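Local structure of catechol 2,3-dioxygenase (Rhodococcus sp., 2WL3) at residues Asp46-Arg51 against Pro122-Ser127; Leu103-Leu108 against Pro115-Tyr120. The protein probably catalyses the extradiol, iron-dependent ring cleavage of catechols by molecular oxygen. One frame throughout, in Å; residues are numbered along the deposited sequence.

Interaction 1. Residues Asp46-Arg51 against Pro122-Ser127; sequences DRWHHR and PQVDTS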
# COMPACT_ATOMS: atom_id res chain seq x y z
N ASP C 46 0.77 -28.64 -10.10
CA ASP C 46 1.62 -27.46 -9.96
C ASP C 46 3.07 -27.87 -10.31
O ASP C 46 3.27 -28.92 -10.94
CB ASP C 46 1.56 -26.84 -8.54
CG ASP C 46 2.05 -27.80 -7.43
OD1 ASP C 46 2.39 -28.97 -7.72
OD2 ASP C 46 2.07 -27.37 -6.24
N ARG C 47 4.04 -27.04 -9.90
CA ARG C 47 5.47 -27.26 -10.21
C ARG C 47 6.04 -28.60 -9.76
O ARG C 47 7.04 -29.05 -10.31
CB ARG C 47 6.37 -26.18 -9.57
CG ARG C 47 6.15 -24.75 -10.02
CD ARG C 47 6.94 -23.76 -9.12
NE ARG C 47 7.01 -24.20 -7.73
CZ ARG C 47 8.14 -24.39 -7.05
NH1 ARG C 47 9.32 -24.14 -7.61
NH2 ARG C 47 8.09 -24.81 -5.79
N TRP C 48 5.44 -29.20 -8.74
CA TRP C 48 5.98 -30.47 -8.23
C TRP C 48 5.83 -31.49 -9.33
O TRP C 48 4.83 -31.46 -10.07
CB TRP C 48 5.20 -30.99 -7.02
CG TRP C 48 5.39 -30.25 -5.76
CD1 TRP C 48 5.65 -28.91 -5.62
CD2 TRP C 48 5.25 -30.77 -4.43
NE1 TRP C 48 5.72 -28.58 -4.29
CE2 TRP C 48 5.48 -29.70 -3.54
CE3 TRP C 48 4.99 -32.04 -3.91
CZ2 TRP C 48 5.41 -29.85 -2.15
CZ3 TRP C 48 4.92 -32.20 -2.53
CH2 TRP C 48 5.14 -31.10 -1.67
N HIS C 49 6.81 -32.38 -9.44
CA HIS C 49 6.66 -33.52 -10.33
C HIS C 49 5.26 -34.10 -10.22
O HIS C 49 4.66 -34.45 -11.24
CB HIS C 49 7.70 -34.60 -10.05
CG HIS C 49 7.50 -35.83 -10.87
ND1 HIS C 49 6.87 -36.96 -10.39
CD2 HIS C 49 7.84 -36.11 -12.15
CE1 HIS C 49 6.83 -37.88 -11.34
NE2 HIS C 49 7.42 -37.40 -12.41
N HIS C 50 4.72 -34.18 -9.00
CA HIS C 50 3.34 -34.67 -8.83
C HIS C 50 2.78 -34.43 -7.44
O HIS C 50 3.52 -34.25 -6.47
CB HIS C 50 3.28 -36.19 -9.11
CG HIS C 50 3.84 -37.01 -7.99
ND1 HIS C 50 5.19 -37.28 -7.86
CD2 HIS C 50 3.25 -37.56 -6.90
CE1 HIS C 50 5.41 -37.97 -6.76
NE2 HIS C 50 4.24 -38.17 -6.16
N ARG C 51 1.45 -34.47 -7.34
CA ARG C 51 0.76 -34.48 -6.06
C ARG C 51 0.09 -35.83 -5.80
O ARG C 51 -0.14 -36.17 -4.66
CB ARG C 51 -0.32 -33.38 -5.98
CG ARG C 51 0.12 -31.96 -6.29
CD ARG C 51 1.45 -31.53 -5.69
NE ARG C 51 1.43 -31.35 -4.25
CZ ARG C 51 1.75 -30.23 -3.62
NH1 ARG C 51 2.13 -29.15 -4.27
NH2 ARG C 51 1.70 -30.19 -2.30
N PRO C 122 10.59 -32.47 -2.06
CA PRO C 122 9.93 -33.04 -3.23
C PRO C 122 10.63 -32.64 -4.54
O PRO C 122 11.28 -31.59 -4.60
CB PRO C 122 8.53 -32.42 -3.17
CG PRO C 122 8.73 -31.09 -2.48
CD PRO C 122 9.83 -31.35 -1.47
N GLN C 123 10.53 -33.52 -5.54
CA GLN C 123 10.95 -33.21 -6.91
C GLN C 123 10.03 -32.16 -7.51
O GLN C 123 8.80 -32.26 -7.43
CB GLN C 123 10.93 -34.46 -7.79
CG GLN C 123 11.73 -34.32 -9.10
CD GLN C 123 11.40 -35.38 -10.14
OE1 GLN C 123 11.25 -36.55 -9.81
NE2 GLN C 123 11.30 -34.98 -11.39
N VAL C 124 10.66 -31.16 -8.11
CA VAL C 124 9.99 -30.03 -8.74
C VAL C 124 10.52 -29.92 -10.17
O VAL C 124 11.74 -29.86 -10.40
CB VAL C 124 10.24 -28.71 -7.94
CG1 VAL C 124 9.62 -27.50 -8.63
CG2 VAL C 124 9.68 -28.83 -6.52
N ASP C 125 9.61 -29.96 -11.14
CA ASP C 125 9.97 -29.84 -12.54
C ASP C 125 9.76 -28.41 -13.01
O ASP C 125 8.74 -28.11 -13.61
CB ASP C 125 9.10 -30.78 -13.38
CG ASP C 125 9.27 -32.24 -13.02
OD1 ASP C 125 10.04 -32.56 -12.08
OD2 ASP C 125 8.64 -33.08 -13.70
N THR C 126 10.72 -27.54 -12.73
CA THR C 126 10.60 -26.12 -13.09
C THR C 126 11.07 -25.84 -14.52
O THR C 126 11.14 -24.68 -14.93
CB THR C 126 11.39 -25.18 -12.14
OG1 THR C 126 12.76 -25.58 -12.09
CG2 THR C 126 10.81 -25.21 -10.74
N SER C 127 11.41 -26.88 -15.27
CA SER C 127 11.70 -26.71 -16.69
C SER C 127 10.49 -27.01 -17.56
O SER C 127 10.39 -26.53 -18.70
CB SER C 127 12.89 -27.55 -17.13
OG SER C 127 12.81 -28.87 -16.60
O HOH W 1 6.81 -34.09 -6.67
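A single backbone bridge between two loops, W48 against V124, joins the turn after strand 40-44 to the chain leaving strand 115-120. Two hydrogen bonds close it: D125 N reaches R47 O at 2.8 Å, and H49 N reaches Q123 O at 2.8 Å. A water bridges Q123 O and H50 N, accepting from H50 N. P122 lies over one face of the W48 indole, with CG 3.6 Å from the centroid of the six-membered ring and 12° off its normal, a CH-pi contact. R51 NH1 sits over the centre of the opposite face, so the indole is sandwiched between proline and guanidinium; that same NH1 forms a salt bridge with D46 OD2. D46 OD1 accepts from W48 N, an Asx turn just before the bridge. The R47 chain bends so that its guanidinium lies over V124 CG1, 3.5 Å from NH1, while NH2 is salt-bridged to E276 of the second subunit. With CG of H49 anti to the backbone N (chi1 175°), the Q123 amide crosses the H49 imidazole, its OE1 over one ring face and the two planes 29° apart, and CD2 at the ring edge comes 3.5 Å from D125 OD2. At its other edge ND1 shares a hydrogen bond with H50 ND1. Strand 61-68 supplies R68, which packs on both W48 and P122, R51 bonds to E6 and G8 of strand 6-13, and the second subunit touches the 122-127 loop.

Interaction 2. Residues Leu103-Leu108 against Pro115-Tyr120; sequences LGLVKL and PTEIFY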
# COMPACT_ATOMS: atom_id res chain seq x y z
N LEU C 103 13.67 -36.27 -1.26
CA LEU C 103 15.06 -36.42 -0.80
C LEU C 103 15.23 -37.31 0.42
O LEU C 103 16.28 -37.94 0.60
CB LEU C 103 15.68 -35.05 -0.53
CG LEU C 103 15.95 -34.15 -1.74
CD1 LEU C 103 16.45 -32.77 -1.26
CD2 LEU C 103 16.94 -34.79 -2.72
N GLY C 104 14.22 -37.36 1.28
CA GLY C 104 14.31 -38.18 2.48
C GLY C 104 12.92 -38.47 3.00
O GLY C 104 12.00 -37.69 2.77
N LEU C 105 12.75 -39.60 3.68
CA LEU C 105 11.47 -39.88 4.29
C LEU C 105 11.48 -40.96 5.34
O LEU C 105 12.38 -41.78 5.42
CB LEU C 105 10.39 -40.21 3.25
CG LEU C 105 10.30 -41.64 2.72
CD1 LEU C 105 8.86 -42.00 2.51
CD2 LEU C 105 11.06 -41.75 1.44
N VAL C 106 10.42 -40.93 6.12
CA VAL C 106 10.14 -41.85 7.18
C VAL C 106 8.76 -42.45 6.87
O VAL C 106 7.86 -41.75 6.42
CB VAL C 106 10.18 -41.06 8.50
CG1 VAL C 106 9.19 -41.61 9.53
CG2 VAL C 106 11.60 -41.05 9.03
N LYS C 107 8.60 -43.74 7.08
CA LYS C 107 7.37 -44.42 6.80
C LYS C 107 6.74 -45.03 8.05
O LYS C 107 7.40 -45.53 8.86
CB LYS C 107 7.54 -45.51 5.75
CG LYS C 107 8.05 -45.13 4.45
CD LYS C 107 8.04 -46.28 3.55
CE LYS C 107 8.72 -46.02 2.29
NZ LYS C 107 8.26 -46.68 1.05
N LEU C 108 5.44 -44.95 8.19
CA LEU C 108 4.74 -45.36 9.39
C LEU C 108 3.24 -45.44 9.26
O LEU C 108 2.70 -45.42 8.23
CB LEU C 108 5.13 -44.53 10.60
CG LEU C 108 4.69 -43.08 10.60
CD1 LEU C 108 4.34 -42.68 11.92
CD2 LEU C 108 5.67 -42.20 10.00
N PRO C 115 -1.34 -45.93 6.14
CA PRO C 115 0.09 -45.76 5.84
C PRO C 115 0.44 -44.28 5.68
O PRO C 115 -0.22 -43.55 4.93
CB PRO C 115 0.27 -46.53 4.53
CG PRO C 115 -0.84 -47.56 4.56
CD PRO C 115 -2.00 -46.79 5.14
N THR C 116 1.45 -43.85 6.43
CA THR C 116 1.72 -42.44 6.64
C THR C 116 3.20 -42.17 6.45
O THR C 116 4.06 -42.82 7.05
CB THR C 116 1.24 -42.06 8.05
OG1 THR C 116 -0.19 -42.13 8.06
CG2 THR C 116 1.68 -40.65 8.45
N GLU C 117 3.50 -41.19 5.60
CA GLU C 117 4.88 -40.85 5.30
C GLU C 117 5.15 -39.40 5.61
O GLU C 117 4.29 -38.55 5.45
CB GLU C 117 5.21 -41.14 3.84
CG GLU C 117 4.38 -42.26 3.26
CD GLU C 117 5.05 -42.97 2.14
OE1 GLU C 117 5.55 -42.30 1.22
OE2 GLU C 117 5.08 -44.21 2.19
N ILE C 118 6.37 -39.13 6.07
CA ILE C 118 6.83 -37.78 6.33
C ILE C 118 8.13 -37.58 5.56
O ILE C 118 9.06 -38.36 5.72
CB ILE C 118 7.09 -37.55 7.84
CG1 ILE C 118 5.88 -37.97 8.68
CG2 ILE C 118 7.43 -36.07 8.07
CD1 ILE C 118 5.99 -37.61 10.14
N PHE C 119 8.21 -36.52 4.76
CA PHE C 119 9.33 -36.33 3.83
C PHE C 119 9.79 -34.87 3.75
O PHE C 119 9.04 -33.95 4.09
CB PHE C 119 8.92 -36.79 2.42
CG PHE C 119 7.91 -35.90 1.75
CD1 PHE C 119 8.31 -34.88 0.89
CD2 PHE C 119 6.55 -36.06 2.00
CE1 PHE C 119 7.37 -34.04 0.27
CE2 PHE C 119 5.59 -35.22 1.40
CZ PHE C 119 6.00 -34.22 0.53
N TYR C 120 11.00 -34.67 3.26
CA TYR C 120 11.40 -33.33 2.83
C TYR C 120 11.88 -33.43 1.40
O TYR C 120 12.20 -34.51 0.93
CB TYR C 120 12.49 -32.74 3.73
CG TYR C 120 13.84 -33.42 3.59
CD1 TYR C 120 14.77 -32.96 2.66
CD2 TYR C 120 14.17 -34.55 4.36
CE1 TYR C 120 16.01 -33.60 2.50
CE2 TYR C 120 15.42 -35.19 4.21
CZ TYR C 120 16.32 -34.70 3.28
OH TYR C 120 17.54 -35.30 3.10
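Strands 104-109 and 115-120 form an antiparallel beta hairpin at one side of the N-terminal glyoxalase-type sheet, opening in a classic bulge where L103 and G104 both face Y120. Backbone bonds pair V106 with I118 (V106 N to I118 O 2.9 Å, I118 N to V106 O 3.0 Å) and L108 with T116. At the bulge Y120 N donates to G104 O and Y120 O accepts from L103 N, both at 3.2 Å between N and O. L105-F119 and K107-E117 are the non-hydrogen-bonded pairs. On their face the E117 carboxylate lies alongside two neighbours: OE1 is 3.6 Å from L105 CD1, and OE2 follows the aliphatic part of K107, whose NZ stays 4.2 Å away from it, beyond a salt bridge. The stronger partner of E117 is R100, with Y9 OH also bonded to OE1. The other face carries V106, L108, T116, I118 and Y120; I118 packs on L75 and L78 of helix 72-83. Apolar contact is tightest at the bulge. Y120, its CG placed between the backbone N and carbonyl carbon (chi1 70°), turns one ring face over the L103-G104 peptide, and its CE1 meets L103 CB at 3.4 Å.

The centres of the two interactions lie about 18 Å apart, yet they touch: W48 CZ3 of interaction 1 packs against F119 CZ of interaction 2 at 3.8 Å. Along the chain 46-51 comes first, then both strands of the hairpin, then 122-127, which follows strand 115-120 almost at once. Interaction 2 is thus a short-range hairpin, whereas interaction 1 brings together loops 71 residues apart. Interaction 2 lies within the N-terminal sheet; interaction 1 joins the loop between its strands 40-44 and 52-55 to the chain leaving strand 115-120, with strand 61-68 contacting each. The second subunit also reaches both, placing this side of the domain at a subunit interface.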